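Local coordinates for binding domain (Hc) of Paraclostridial Mosquitocidal Protein 1 (Paraclostridium bifermentans, PDB 6HOX) that targets host nerve cells as the receptor-binding part of a clostridial neurotoxin active against Anopheles mosquitoes, whose heavy chain carries the light chain into the cytosol, at residues R294-S299 and I304-H309; T62-S67 and E440-K445; Q384-E389 and W417-Y422; L257-S262 and K331-D336; Y227-A230 and S234-E237. All coordinates share one frame; numbering follows the deposited sequence.

How the interactions relate
From the N terminus, the strand of 62-67 opens the longest loop, which interaction 2 closes only near the C terminus by joining the concanavalin-like N-terminal half to the trefoil-like C-terminal half. All the other contacts fall within that loop. Interaction 5 comes first and is local, tying the loop after strand 218-227 to helix 233-241. Interaction 4 then spans 257-262 to 331-336, and the hairpin of interaction 1 lies within its span. Interaction 3 follows in series, setting a helix against strand 384-388. Interactions 1 and 2 touch, through Tyr308, Leu307 and Pro305 against Trp444 and Asp441, whereas interactions 3 and 4 stay about 6 Å apart at their nearest atoms.

Interaction 1. Residues R294-S299 and I304-H309; sequences RTFNVS and IPYLYH
Tyr306 is sandwiched between the guanidinium of Arg294 and the edge of Phe296 beside a short antiparallel hairpin, strands 295-297 and 302-305, in the C-terminal receptor-binding half. The backbone bonds come first: Phe296 and Ile304 are a hydrogen-bonded pair, with Phe296 N to Ile304 O and Ile304 N to Phe296 O both 2.8 Å, and Thr295 faces Pro305 as the neighbouring non-hydrogen-bonded pair, a place where the pairing across the hairpin needs no N-H from proline. Tyr306 N continues the ladder to Arg294 O at 3.1 Å.

Aromatic contacts use both faces of the Tyr306 ring. Over its centre comes the edge of Phe296, CD1 leading, in an edge-to-face pair with planes at 60°. On the opposite face the guanidinium of Arg294 lies nearly flat, its CZ 4.3 Å from the ring centroid, a cation-pi stack. A bend at chi3 (73°) folds the arginine back over the ring and brings NH1 to His309 ND1 at 2.8 Å, within both the guanidinium and imidazole planes.

Apolar contacts complete the other end. Ile304 CB sits over a face of Phe296, and Ile304 CG2 reaches Phe296 CZ at 3.4 Å, while Ile304 CD1 presses tightly on Val298 CG2.

Because ND1 accepts from Arg294 NH1, it carries no proton, and the nearby positive charge probably favours a neutral His309.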
# COMPACT_ATOMS: atom_id res chain seq x y z
N ARG A 294 14.10 -15.48 3.22
CA ARG A 294 13.20 -16.60 3.41
C ARG A 294 11.95 -16.38 2.55
O ARG A 294 11.40 -15.28 2.56
CB ARG A 294 12.82 -16.77 4.89
CG ARG A 294 14.00 -17.03 5.82
CD ARG A 294 13.57 -17.12 7.28
NE ARG A 294 12.86 -18.35 7.55
CZ ARG A 294 11.58 -18.46 7.88
NH1 ARG A 294 10.84 -17.39 8.15
NH2 ARG A 294 11.03 -19.66 7.93
N THR A 295 11.52 -17.42 1.82
CA THR A 295 10.34 -17.39 0.96
C THR A 295 9.51 -18.66 1.17
O THR A 295 10.03 -19.67 1.64
CB THR A 295 10.71 -17.23 -0.52
OG1 THR A 295 11.42 -18.37 -0.97
CG2 THR A 295 11.54 -16.00 -0.81
N PHE A 296 8.22 -18.57 0.85
CA PHE A 296 7.36 -19.73 0.76
C PHE A 296 6.68 -19.74 -0.61
O PHE A 296 6.74 -18.77 -1.37
CB PHE A 296 6.34 -19.78 1.90
CG PHE A 296 5.40 -18.60 1.99
CD1 PHE A 296 5.77 -17.45 2.66
CD2 PHE A 296 4.13 -18.66 1.43
CE1 PHE A 296 4.90 -16.37 2.77
CE2 PHE A 296 3.27 -17.58 1.52
CZ PHE A 296 3.65 -16.43 2.18
N ASN A 297 6.05 -20.88 -0.90
CA ASN A 297 5.40 -21.13 -2.17
C ASN A 297 3.89 -21.06 -1.96
O ASN A 297 3.35 -21.70 -1.07
CB ASN A 297 5.82 -22.48 -2.75
CG ASN A 297 7.11 -22.39 -3.53
OD1 ASN A 297 7.17 -21.78 -4.59
ND2 ASN A 297 8.16 -23.00 -3.00
N VAL A 298 3.22 -20.28 -2.81
CA VAL A 298 1.76 -20.30 -2.86
C VAL A 298 1.35 -21.27 -3.97
O VAL A 298 0.42 -22.06 -3.79
CB VAL A 298 1.18 -18.88 -3.03
CG1 VAL A 298 -0.22 -18.90 -3.65
CG2 VAL A 298 1.15 -18.16 -1.70
N SER A 299 2.06 -21.20 -5.09
CA SER A 299 2.16 -22.29 -6.06
C SER A 299 3.65 -22.54 -6.34
O SER A 299 4.51 -21.83 -5.83
CB SER A 299 1.41 -21.96 -7.32
OG SER A 299 1.94 -20.80 -7.93
N ILE A 304 6.74 -16.18 -2.31
CA ILE A 304 6.34 -15.05 -1.50
C ILE A 304 7.35 -14.90 -0.36
O ILE A 304 7.71 -15.89 0.27
CB ILE A 304 4.90 -15.23 -1.00
CG1 ILE A 304 3.95 -15.44 -2.19
CG2 ILE A 304 4.47 -14.08 -0.10
CD1 ILE A 304 2.52 -15.07 -1.92
N PRO A 305 7.83 -13.67 -0.07
CA PRO A 305 8.74 -13.45 1.05
C PRO A 305 7.97 -13.54 2.37
O PRO A 305 6.83 -13.08 2.46
CB PRO A 305 9.25 -12.02 0.85
CG PRO A 305 8.08 -11.35 0.16
CD PRO A 305 7.52 -12.41 -0.77
N TYR A 306 8.61 -14.14 3.37
CA TYR A 306 8.13 -14.05 4.72
C TYR A 306 8.33 -12.62 5.23
O TYR A 306 9.38 -12.04 5.00
CB TYR A 306 8.88 -15.03 5.64
CG TYR A 306 8.43 -16.46 5.56
CD1 TYR A 306 7.36 -16.90 6.32
CD2 TYR A 306 9.07 -17.37 4.73
CE1 TYR A 306 6.93 -18.21 6.24
CE2 TYR A 306 8.66 -18.69 4.65
CZ TYR A 306 7.58 -19.11 5.41
OH TYR A 306 7.15 -20.40 5.33
N LEU A 307 7.34 -12.09 5.95
CA LEU A 307 7.45 -10.78 6.61
C LEU A 307 7.45 -10.94 8.13
O LEU A 307 8.02 -10.09 8.82
CB LEU A 307 6.27 -9.88 6.21
CG LEU A 307 6.07 -9.64 4.72
CD1 LEU A 307 4.88 -8.73 4.50
CD2 LEU A 307 7.30 -9.07 4.07
N TYR A 308 6.75 -11.95 8.66
CA TYR A 308 6.54 -12.10 10.11
C TYR A 308 7.56 -13.09 10.72
O TYR A 308 7.94 -12.94 11.89
CB TYR A 308 5.12 -12.57 10.43
CG TYR A 308 3.95 -11.86 9.78
CD1 TYR A 308 3.98 -10.52 9.39
CD2 TYR A 308 2.75 -12.53 9.61
CE1 TYR A 308 2.88 -9.91 8.80
CE2 TYR A 308 1.64 -11.93 9.05
CZ TYR A 308 1.69 -10.60 8.66
OH TYR A 308 0.58 -10.04 8.11
N HIS A 309 7.94 -14.13 9.96
CA HIS A 309 8.90 -15.20 10.36
C HIS A 309 8.51 -15.82 11.70
O HIS A 309 9.34 -15.96 12.60
CB HIS A 309 10.34 -14.66 10.41
CG HIS A 309 10.76 -13.95 9.16
ND1 HIS A 309 11.20 -14.63 8.05
CD2 HIS A 309 10.76 -12.64 8.83
CE1 HIS A 309 11.49 -13.76 7.10
NE2 HIS A 309 11.22 -12.53 7.56

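Interaction 2. Residues T62-S67 and E440-K445; sequences TIRLNS and EDEGWK
Arg64 and Glu442 meet end-on, with two nitrogens each taking one carboxylate oxygen: NH1 lies 2.9 Å from Glu442 OE1 and NH2 3.0 Å from Glu442 OE2. Both bonds are fairly straight, and both oxygens lie close to the guanidinium plane. The carboxylate, however, is turned 49° against that plane, so the donors approach its oxygens from above the carboxylate plane. Two long, flexible side chains suit this surface bridge, since each is extended and together they span backbones whose nearest CA atoms, in Arg64 and Gly443, are 11.6 Å apart.

The next shell fixes the arginine. Its NE gives a nearly straight bond (173°) to Asn66 OD1 at 2.8 Å, on a lone pair in the amide plane, and the amide's ND2 is in turn held by Gln53.

The bridge joins strand 61-66 of the concanavalin-like half to the C-terminal loop of the trefoil-like half, two subdomains that pack side by side in clostridial neurotoxin binding domains. On the loop, Glu442 occupies a type I turn from Asp441 to Trp444. Asp441 OD2 accepts from Gly443 N at 2.8 Å, an Asx turn that suits aspartate, and the same oxygen, Asp441 OD2, meets Arg220 in a salt bridge across the same interface.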
# COMPACT_ATOMS: atom_id res chain seq x y z
N THR A 62 -11.79 3.12 7.15
CA THR A 62 -12.12 2.67 5.82
C THR A 62 -13.26 1.65 5.90
O THR A 62 -13.46 0.98 6.90
CB THR A 62 -10.88 2.10 5.12
OG1 THR A 62 -11.18 1.90 3.74
CG2 THR A 62 -10.39 0.82 5.75
N ILE A 63 -13.97 1.52 4.78
CA ILE A 63 -14.96 0.50 4.59
C ILE A 63 -14.25 -0.84 4.40
O ILE A 63 -13.22 -0.93 3.72
CB ILE A 63 -15.85 0.84 3.39
CG1 ILE A 63 -16.69 2.10 3.65
CG2 ILE A 63 -16.68 -0.37 3.00
CD1 ILE A 63 -17.13 2.82 2.40
N ARG A 64 -14.85 -1.88 4.99
CA ARG A 64 -14.46 -3.25 4.77
C ARG A 64 -15.69 -4.05 4.32
O ARG A 64 -16.72 -4.05 5.01
CB ARG A 64 -13.85 -3.85 6.04
CG ARG A 64 -13.64 -5.35 5.94
CD ARG A 64 -12.93 -5.96 7.15
NE ARG A 64 -12.95 -7.42 7.13
CZ ARG A 64 -12.07 -8.21 7.73
NH1 ARG A 64 -11.02 -7.70 8.36
NH2 ARG A 64 -12.25 -9.52 7.72
N LEU A 65 -15.57 -4.71 3.17
CA LEU A 65 -16.57 -5.62 2.62
C LEU A 65 -16.10 -7.06 2.78
O LEU A 65 -15.02 -7.40 2.35
CB LEU A 65 -16.74 -5.30 1.13
CG LEU A 65 -17.31 -3.93 0.80
CD1 LEU A 65 -17.42 -3.75 -0.72
CD2 LEU A 65 -18.68 -3.74 1.43
N ASN A 66 -16.96 -7.90 3.37
CA ASN A 66 -16.73 -9.31 3.65
C ASN A 66 -17.55 -10.14 2.67
O ASN A 66 -18.37 -9.62 1.94
CB ASN A 66 -17.11 -9.65 5.10
CG ASN A 66 -16.21 -8.94 6.09
OD1 ASN A 66 -15.01 -8.81 5.87
ND2 ASN A 66 -16.78 -8.45 7.19
N SER A 67 -17.32 -11.46 2.67
CA SER A 67 -17.96 -12.38 1.73
C SER A 67 -19.27 -12.93 2.30
O SER A 67 -19.45 -14.14 2.40
CB SER A 67 -17.02 -13.48 1.34
OG SER A 67 -15.98 -12.98 0.52
N GLU A 440 1.62 -7.04 11.55
CA GLU A 440 0.76 -8.16 11.18
C GLU A 440 -0.62 -7.62 10.79
O GLU A 440 -1.16 -6.73 11.44
CB GLU A 440 0.70 -9.15 12.35
CG GLU A 440 -0.08 -10.41 12.04
CD GLU A 440 0.37 -11.65 12.81
OE1 GLU A 440 1.28 -11.53 13.68
OE2 GLU A 440 -0.19 -12.75 12.53
N ASP A 441 -1.20 -8.18 9.73
CA ASP A 441 -2.52 -7.82 9.23
C ASP A 441 -3.21 -9.09 8.73
O ASP A 441 -2.60 -9.96 8.13
CB ASP A 441 -2.43 -6.77 8.11
CG ASP A 441 -3.78 -6.34 7.54
OD1 ASP A 441 -4.46 -5.56 8.21
OD2 ASP A 441 -4.14 -6.82 6.45
N GLU A 442 -4.51 -9.16 8.96
CA GLU A 442 -5.34 -10.29 8.56
C GLU A 442 -5.21 -10.57 7.06
O GLU A 442 -5.38 -11.70 6.60
CB GLU A 442 -6.78 -9.97 8.96
CG GLU A 442 -7.76 -11.09 8.67
CD GLU A 442 -9.20 -10.74 8.97
OE1 GLU A 442 -9.46 -9.72 9.66
OE2 GLU A 442 -10.07 -11.48 8.49
N GLY A 443 -4.92 -9.54 6.26
CA GLY A 443 -4.84 -9.68 4.80
C GLY A 443 -3.51 -10.21 4.29
O GLY A 443 -3.29 -10.28 3.10
N TRP A 444 -2.59 -10.54 5.19
CA TRP A 444 -1.34 -11.19 4.84
C TRP A 444 -1.08 -12.34 5.82
O TRP A 444 -0.71 -12.10 6.97
CB TRP A 444 -0.20 -10.17 4.83
CG TRP A 444 1.11 -10.79 4.44
CD1 TRP A 444 1.83 -11.69 5.16
CD2 TRP A 444 1.85 -10.54 3.24
NE1 TRP A 444 2.96 -12.04 4.48
CE2 TRP A 444 3.01 -11.34 3.30
CE3 TRP A 444 1.66 -9.73 2.12
CZ2 TRP A 444 3.98 -11.33 2.31
CZ3 TRP A 444 2.62 -9.72 1.12
CH2 TRP A 444 3.77 -10.50 1.22
N LYS A 445 -1.32 -13.56 5.34
CA LYS A 445 -1.21 -14.78 6.12
C LYS A 445 0.01 -15.54 5.63
O LYS A 445 0.27 -15.62 4.42
CB LYS A 445 -2.43 -15.68 5.93
CG LYS A 445 -3.76 -15.06 6.29
CD LYS A 445 -3.98 -14.91 7.78
CE LYS A 445 -5.45 -14.88 8.15
NZ LYS A 445 -5.66 -15.24 9.58

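Interaction 3. Residues Q384-E389 and W417-Y422; sequences QIRIFE and WYLDNY
The guanidinium of Arg386 carries a methyl on one face: Leu419 CD1 stands 3.6 Å above its plane, displaced toward the rim and nearest to Arg386 NE. The second methyl, Leu419 CD2, is a looser neighbour of that nitrogen. Farther along, the amide of Gln384 and the ring of Tyr422 are turned 43° to each other, with Gln384 NE2 4.1 Å from Tyr422 OH, a spacing of packing alone.

Strand 384-388 of the trefoil-like half here faces the short helix 416-420 and the turn leaving it. Arginine suits its place because a long chain can reach past the leucine, and the flat face of a guanidinium tolerates a methyl while its N-H groups point outward in its plane. The chain gets there extended from CG to NE, with CG anti to the backbone N (chi1 -175°), which carries the guanidinium across the leucine. Leu419, a branched aliphatic residue facing the strand, also packs against Leu395. The polar ends of the second pair are satisfied elsewhere: Gln384 OE1 accepts from Leu375 N and its NE2 donates to Asn434 and Gln374, while Tyr422 OH pairs with Gln376.

The contact between these segments is thus mainly van der Waals packing, without a hydrogen bond between them, and Asp420 OD1, 6.7 Å from Arg386 NH2, may add a weak long-range attraction.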
# COMPACT_ATOMS: atom_id res chain seq x y z
N GLN A 384 14.08 6.39 4.70
CA GLN A 384 15.50 6.25 4.95
C GLN A 384 15.76 6.68 6.40
O GLN A 384 14.91 7.33 7.02
CB GLN A 384 16.33 7.04 3.95
CG GLN A 384 15.97 6.75 2.50
CD GLN A 384 14.75 7.53 2.07
OE1 GLN A 384 14.59 8.69 2.46
NE2 GLN A 384 13.89 6.91 1.27
N ILE A 385 16.93 6.29 6.92
CA ILE A 385 17.28 6.56 8.29
C ILE A 385 18.67 7.18 8.32
O ILE A 385 19.63 6.55 7.87
CB ILE A 385 17.17 5.30 9.17
CG1 ILE A 385 15.74 4.74 9.19
CG2 ILE A 385 17.68 5.60 10.58
CD1 ILE A 385 15.56 3.52 10.06
N ARG A 386 18.74 8.42 8.82
CA ARG A 386 19.95 9.20 8.86
C ARG A 386 20.55 9.09 10.26
O ARG A 386 19.87 9.38 11.25
CB ARG A 386 19.69 10.65 8.48
CG ARG A 386 20.95 11.50 8.39
CD ARG A 386 20.80 12.76 7.57
NE ARG A 386 22.00 13.61 7.57
CZ ARG A 386 22.11 14.77 6.92
NH1 ARG A 386 21.10 15.23 6.19
NH2 ARG A 386 23.24 15.47 6.97
N ILE A 387 21.83 8.70 10.29
CA ILE A 387 22.65 8.58 11.48
C ILE A 387 23.47 9.87 11.61
O ILE A 387 24.20 10.23 10.67
CB ILE A 387 23.60 7.36 11.38
CG1 ILE A 387 22.89 6.05 11.00
CG2 ILE A 387 24.42 7.22 12.65
CD1 ILE A 387 21.81 5.65 11.95
N PHE A 388 23.34 10.53 12.76
CA PHE A 388 24.10 11.73 13.12
C PHE A 388 25.03 11.35 14.27
O PHE A 388 24.55 11.06 15.36
CB PHE A 388 23.20 12.86 13.63
CG PHE A 388 22.34 13.49 12.57
CD1 PHE A 388 22.83 14.53 11.80
CD2 PHE A 388 21.07 13.01 12.31
CE1 PHE A 388 22.05 15.09 10.80
CE2 PHE A 388 20.30 13.57 11.31
CZ PHE A 388 20.79 14.61 10.56
N GLU A 389 26.33 11.36 13.99
CA GLU A 389 27.32 10.94 14.98
C GLU A 389 28.63 11.65 14.66
O GLU A 389 28.93 11.92 13.50
CB GLU A 389 27.46 9.41 14.98
CG GLU A 389 28.19 8.86 16.20
CD GLU A 389 29.68 8.56 16.08
OE1 GLU A 389 30.22 8.51 14.95
OE2 GLU A 389 30.29 8.34 17.14
N TRP A 417 29.27 7.49 2.54
CA TRP A 417 29.29 7.60 1.07
C TRP A 417 27.86 7.78 0.52
O TRP A 417 27.63 8.62 -0.32
CB TRP A 417 29.97 6.39 0.42
CG TRP A 417 30.06 6.54 -1.06
CD1 TRP A 417 29.29 5.93 -2.00
CD2 TRP A 417 30.96 7.39 -1.78
NE1 TRP A 417 29.64 6.36 -3.25
CE2 TRP A 417 30.66 7.26 -3.15
CE3 TRP A 417 31.97 8.29 -1.40
CZ2 TRP A 417 31.34 7.96 -4.14
CZ3 TRP A 417 32.64 8.99 -2.37
CH2 TRP A 417 32.34 8.81 -3.73
N TYR A 418 26.93 6.95 0.97
CA TYR A 418 25.54 7.02 0.48
C TYR A 418 24.91 8.36 0.89
O TYR A 418 24.15 8.94 0.13
CB TYR A 418 24.69 5.86 0.99
CG TYR A 418 25.13 4.51 0.48
CD1 TYR A 418 26.01 4.40 -0.57
CD2 TYR A 418 24.65 3.34 1.06
CE1 TYR A 418 26.44 3.17 -1.03
CE2 TYR A 418 25.08 2.10 0.62
CZ TYR A 418 25.97 2.01 -0.44
OH TYR A 418 26.41 0.82 -0.91
N LEU A 419 25.23 8.82 2.09
CA LEU A 419 24.70 10.11 2.53
C LEU A 419 25.18 11.22 1.59
O LEU A 419 24.36 11.93 1.02
CB LEU A 419 25.14 10.39 3.97
CG LEU A 419 24.72 11.74 4.52
CD1 LEU A 419 23.19 11.86 4.60
CD2 LEU A 419 25.33 11.96 5.90
N ASP A 420 26.50 11.35 1.42
CA ASP A 420 27.07 12.48 0.69
C ASP A 420 26.73 12.42 -0.80
O ASP A 420 26.63 13.46 -1.44
CB ASP A 420 28.59 12.57 0.86
CG ASP A 420 29.06 12.80 2.28
OD1 ASP A 420 28.24 13.25 3.12
OD2 ASP A 420 30.25 12.49 2.56
N ASN A 421 26.52 11.22 -1.35
CA ASN A 421 26.28 11.05 -2.80
C ASN A 421 24.84 10.55 -3.07
O ASN A 421 24.56 9.97 -4.11
CB ASN A 421 27.33 10.11 -3.38
CG ASN A 421 28.73 10.68 -3.22
OD1 ASN A 421 29.46 10.27 -2.32
ND2 ASN A 421 29.06 11.66 -4.04
N TYR A 422 23.92 10.81 -2.15
CA TYR A 422 22.59 10.19 -2.25
C TYR A 422 21.98 10.41 -3.64
O TYR A 422 21.47 9.47 -4.25
CB TYR A 422 21.62 10.73 -1.20
CG TYR A 422 20.29 10.03 -1.26
CD1 TYR A 422 20.17 8.72 -0.82
CD2 TYR A 422 19.17 10.64 -1.82
CE1 TYR A 422 18.96 8.05 -0.88
CE2 TYR A 422 17.96 9.97 -1.89
CZ TYR A 422 17.85 8.67 -1.42
OH TYR A 422 16.67 8.00 -1.47

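Interaction 4. Residues L257-S262 and K331-D336; sequences LEYNKS and KNDVAD
The loop that leads into strand 263-267 of the trefoil-like half sends Tyr259 across to strand 333-339, where Asp333 meets its hydroxyl and Ala335 the edge of its ring. The phenol donates a hydrogen bond to the carboxylate, Tyr259 OH to Asp333 OD2 at 2.6 Å, a short bond, consistent with a neutral phenol meeting a probably charged carboxylate. The oxygen is met on its anti side and 34° out of the carboxylate plane, while the planes of ring and carboxylate are turned only 16° from each other. Next to this, Ala335 CB lies at the edge of the ring, in its plane, 4.0 Å from Tyr259 CE1.

Tyrosine suits this place because its length bridges a gap between backbones whose nearest CA atoms, Tyr259 and Ala335, are 9.0 Å apart, and its hydroxyl finishes the reach with a polar contact. Alanine is small enough to let the ring edge lie alongside. Asp333 and Ala335 direct their CB atoms toward the tyrosine's segment, while Val334 between them points away and meets Asp369 and Lys371 of strand 369-373. These strands are part of the beta-trefoil, the fold of the C-terminal half of clostridial receptor-binding domains, and the loop of 257-262 lies against strand 316-320 through Tyr259 and Ile319.

Second-shell groups hold both partners in place. Asp333 OD2 also accepts from Arg330 N, so one oxygen is gripped by two donors, and Tyr259 OH has a further partner in Asn321 ND2.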
# COMPACT_ATOMS: atom_id res chain seq x y z
N LEU A 257 2.80 5.60 9.60
CA LEU A 257 3.81 4.99 10.45
C LEU A 257 3.57 5.49 11.88
O LEU A 257 3.29 6.66 12.08
CB LEU A 257 5.19 5.38 9.92
CG LEU A 257 6.38 4.68 10.58
CD1 LEU A 257 6.37 3.18 10.29
CD2 LEU A 257 7.69 5.29 10.12
N GLU A 258 3.67 4.61 12.88
CA GLU A 258 3.33 5.02 14.26
C GLU A 258 4.49 4.79 15.23
O GLU A 258 5.30 3.89 15.04
CB GLU A 258 2.14 4.24 14.81
CG GLU A 258 0.86 4.42 14.01
CD GLU A 258 -0.31 3.64 14.57
OE1 GLU A 258 -0.30 3.35 15.80
OE2 GLU A 258 -1.23 3.32 13.79
N TYR A 259 4.48 5.58 16.31
CA TYR A 259 5.33 5.39 17.46
C TYR A 259 4.73 4.33 18.38
O TYR A 259 3.52 4.15 18.43
CB TYR A 259 5.48 6.69 18.25
CG TYR A 259 6.30 7.75 17.56
CD1 TYR A 259 7.65 7.55 17.36
CD2 TYR A 259 5.74 8.95 17.14
CE1 TYR A 259 8.44 8.50 16.73
CE2 TYR A 259 6.51 9.91 16.49
CZ TYR A 259 7.87 9.68 16.30
OH TYR A 259 8.68 10.62 15.73
N ASN A 260 5.62 3.64 19.10
CA ASN A 260 5.23 2.73 20.16
C ASN A 260 4.36 1.60 19.60
O ASN A 260 3.48 1.10 20.29
CB ASN A 260 4.53 3.48 21.30
CG ASN A 260 4.37 2.64 22.55
OD1 ASN A 260 5.28 1.90 22.90
ND2 ASN A 260 3.21 2.71 23.18
N LYS A 261 4.65 1.16 18.37
CA LYS A 261 3.92 0.09 17.72
C LYS A 261 4.90 -0.97 17.22
O LYS A 261 5.89 -0.63 16.52
CB LYS A 261 3.10 0.66 16.58
CG LYS A 261 2.38 -0.36 15.70
CD LYS A 261 1.59 0.31 14.60
CE LYS A 261 0.95 -0.69 13.67
NZ LYS A 261 -0.20 -0.09 12.97
N SER A 262 4.64 -2.24 17.58
CA SER A 262 5.52 -3.36 17.23
C SER A 262 5.55 -3.56 15.72
O SER A 262 4.50 -3.74 15.09
CB SER A 262 5.14 -4.64 17.92
OG SER A 262 5.67 -4.64 19.23
N LYS A 331 8.28 12.81 8.82
CA LYS A 331 9.51 13.09 8.12
C LYS A 331 10.36 14.06 8.94
O LYS A 331 9.88 15.10 9.32
CB LYS A 331 9.10 13.71 6.77
CG LYS A 331 10.23 14.01 5.82
CD LYS A 331 9.86 14.96 4.70
CE LYS A 331 8.68 14.51 3.88
NZ LYS A 331 8.54 15.35 2.67
N ASN A 332 11.60 13.65 9.24
CA ASN A 332 12.64 14.39 9.95
C ASN A 332 12.52 14.30 11.48
O ASN A 332 13.27 14.97 12.18
CB ASN A 332 12.75 15.86 9.54
CG ASN A 332 13.04 16.04 8.07
OD1 ASN A 332 12.58 17.01 7.47
ND2 ASN A 332 13.80 15.12 7.48
N ASP A 333 11.66 13.42 11.99
CA ASP A 333 11.57 13.21 13.44
C ASP A 333 12.83 12.49 13.92
O ASP A 333 13.32 11.60 13.24
CB ASP A 333 10.37 12.36 13.84
CG ASP A 333 9.04 13.10 13.83
OD1 ASP A 333 9.06 14.34 13.62
OD2 ASP A 333 8.00 12.43 14.06
N VAL A 334 13.33 12.89 15.10
CA VAL A 334 14.41 12.20 15.75
C VAL A 334 13.79 11.14 16.65
O VAL A 334 12.88 11.41 17.43
CB VAL A 334 15.33 13.16 16.54
CG1 VAL A 334 16.31 12.40 17.43
CG2 VAL A 334 16.10 14.07 15.58
N ALA A 335 14.26 9.91 16.50
CA ALA A 335 13.61 8.79 17.15
C ALA A 335 14.61 7.63 17.29
O ALA A 335 15.60 7.56 16.57
CB ALA A 335 12.38 8.39 16.37
N ASP A 336 14.35 6.75 18.25
CA ASP A 336 15.16 5.58 18.43
C ASP A 336 14.38 4.38 17.95
O ASP A 336 13.15 4.37 17.98
CB ASP A 336 15.62 5.45 19.87
CG ASP A 336 16.67 6.50 20.19
OD1 ASP A 336 17.66 6.63 19.40
OD2 ASP A 336 16.48 7.19 21.18

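Interaction 5. Residues Y227-A230 and S234-E237; sequences YQRA and SEVE
Glu235, in the first turn of helix 233-241, makes a two-pronged salt bridge back to Arg229 in the loop that follows strand 218-227, so the contact links the end of a strand of the concanavalin-like half to the helix beside it. Along 234-237 it is Glu235 that points its CB toward the loop, and its chain runs extended beyond CG, which suits a glutamate that must reach from a helix to a base on the neighbouring loop. Its two oxygens are used differently. OE1 takes Arg229 NH1 at 2.8 Å on the syn lone pair and also accepts from Asn232 N, the residue just before the helix. OE2 takes Arg229 NH2 at 2.6 Å, but from above the carboxylate plane. Val236, next along the helix, packs its branched apolar side chain on Thr170 and Thr172 of strand 167-174 and on Leu231.

Arginine suits the other end of the bridge, since its flat guanidinium can present NH1 and NH2 to both carboxylate oxygens at once. A bend at chi3 (61°) turns that group toward the helix, and Arg229 NH2 meets Glu235 OE2 with an N-H...O angle of 146°, the oxygen tilted 19° from the guanidinium plane.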
# COMPACT_ATOMS: atom_id res chain seq x y z
N TYR A 227 -16.20 11.34 -10.93
CA TYR A 227 -16.03 12.67 -11.46
C TYR A 227 -16.74 12.71 -12.81
O TYR A 227 -16.71 11.72 -13.55
CB TYR A 227 -14.56 13.04 -11.68
CG TYR A 227 -13.68 12.95 -10.46
CD1 TYR A 227 -13.18 11.73 -10.03
CD2 TYR A 227 -13.32 14.08 -9.76
CE1 TYR A 227 -12.37 11.63 -8.90
CE2 TYR A 227 -12.50 14.01 -8.64
CZ TYR A 227 -12.04 12.78 -8.20
OH TYR A 227 -11.25 12.71 -7.10
N GLN A 228 -17.31 13.88 -13.13
CA GLN A 228 -18.14 14.07 -14.33
C GLN A 228 -17.28 14.59 -15.49
O GLN A 228 -17.78 15.25 -16.38
CB GLN A 228 -19.29 15.03 -14.02
CG GLN A 228 -18.84 16.48 -13.83
CD GLN A 228 -19.94 17.37 -13.29
OE1 GLN A 228 -21.12 17.03 -13.34
NE2 GLN A 228 -19.55 18.53 -12.80
N ARG A 229 -15.99 14.25 -15.48
CA ARG A 229 -15.06 14.53 -16.56
C ARG A 229 -14.05 13.38 -16.61
O ARG A 229 -13.85 12.69 -15.61
CB ARG A 229 -14.37 15.87 -16.28
CG ARG A 229 -13.53 16.40 -17.43
CD ARG A 229 -13.12 17.84 -17.23
NE ARG A 229 -12.33 18.03 -16.02
CZ ARG A 229 -11.02 17.83 -15.94
NH1 ARG A 229 -10.38 17.21 -16.92
NH2 ARG A 229 -10.35 18.25 -14.88
N ALA A 230 -13.42 13.19 -17.77
CA ALA A 230 -12.31 12.26 -17.94
C ALA A 230 -11.01 12.99 -17.63
O ALA A 230 -10.63 13.87 -18.38
CB ALA A 230 -12.28 11.73 -19.36
N SER A 234 -1.97 14.00 -16.54
CA SER A 234 -1.36 14.93 -15.55
C SER A 234 -2.29 15.13 -14.34
O SER A 234 -1.83 15.27 -13.21
CB SER A 234 -1.02 16.26 -16.15
OG SER A 234 -0.06 16.10 -17.18
N GLU A 235 -3.59 15.21 -14.62
CA GLU A 235 -4.59 15.36 -13.57
C GLU A 235 -4.62 14.11 -12.67
O GLU A 235 -4.83 14.25 -11.48
CB GLU A 235 -5.95 15.66 -14.20
CG GLU A 235 -6.03 17.04 -14.80
CD GLU A 235 -7.30 17.33 -15.59
OE1 GLU A 235 -7.78 16.42 -16.30
OE2 GLU A 235 -7.80 18.45 -15.49
N VAL A 236 -4.44 12.91 -13.24
CA VAL A 236 -4.49 11.67 -12.45
C VAL A 236 -3.28 11.63 -11.50
O VAL A 236 -3.40 11.26 -10.33
CB VAL A 236 -4.56 10.41 -13.34
CG1 VAL A 236 -4.42 9.14 -12.53
CG2 VAL A 236 -5.83 10.38 -14.18
N GLU A 237 -2.10 12.04 -11.99
CA GLU A 237 -0.90 12.10 -11.15
C GLU A 237 -1.15 13.06 -9.97
O GLU A 237 -0.84 12.76 -8.82
CB GLU A 237 0.31 12.54 -11.98
CG GLU A 237 1.62 12.38 -11.26
CD GLU A 237 2.82 12.62 -12.16
OE1 GLU A 237 2.90 13.71 -12.74
OE2 GLU A 237 3.64 11.69 -12.32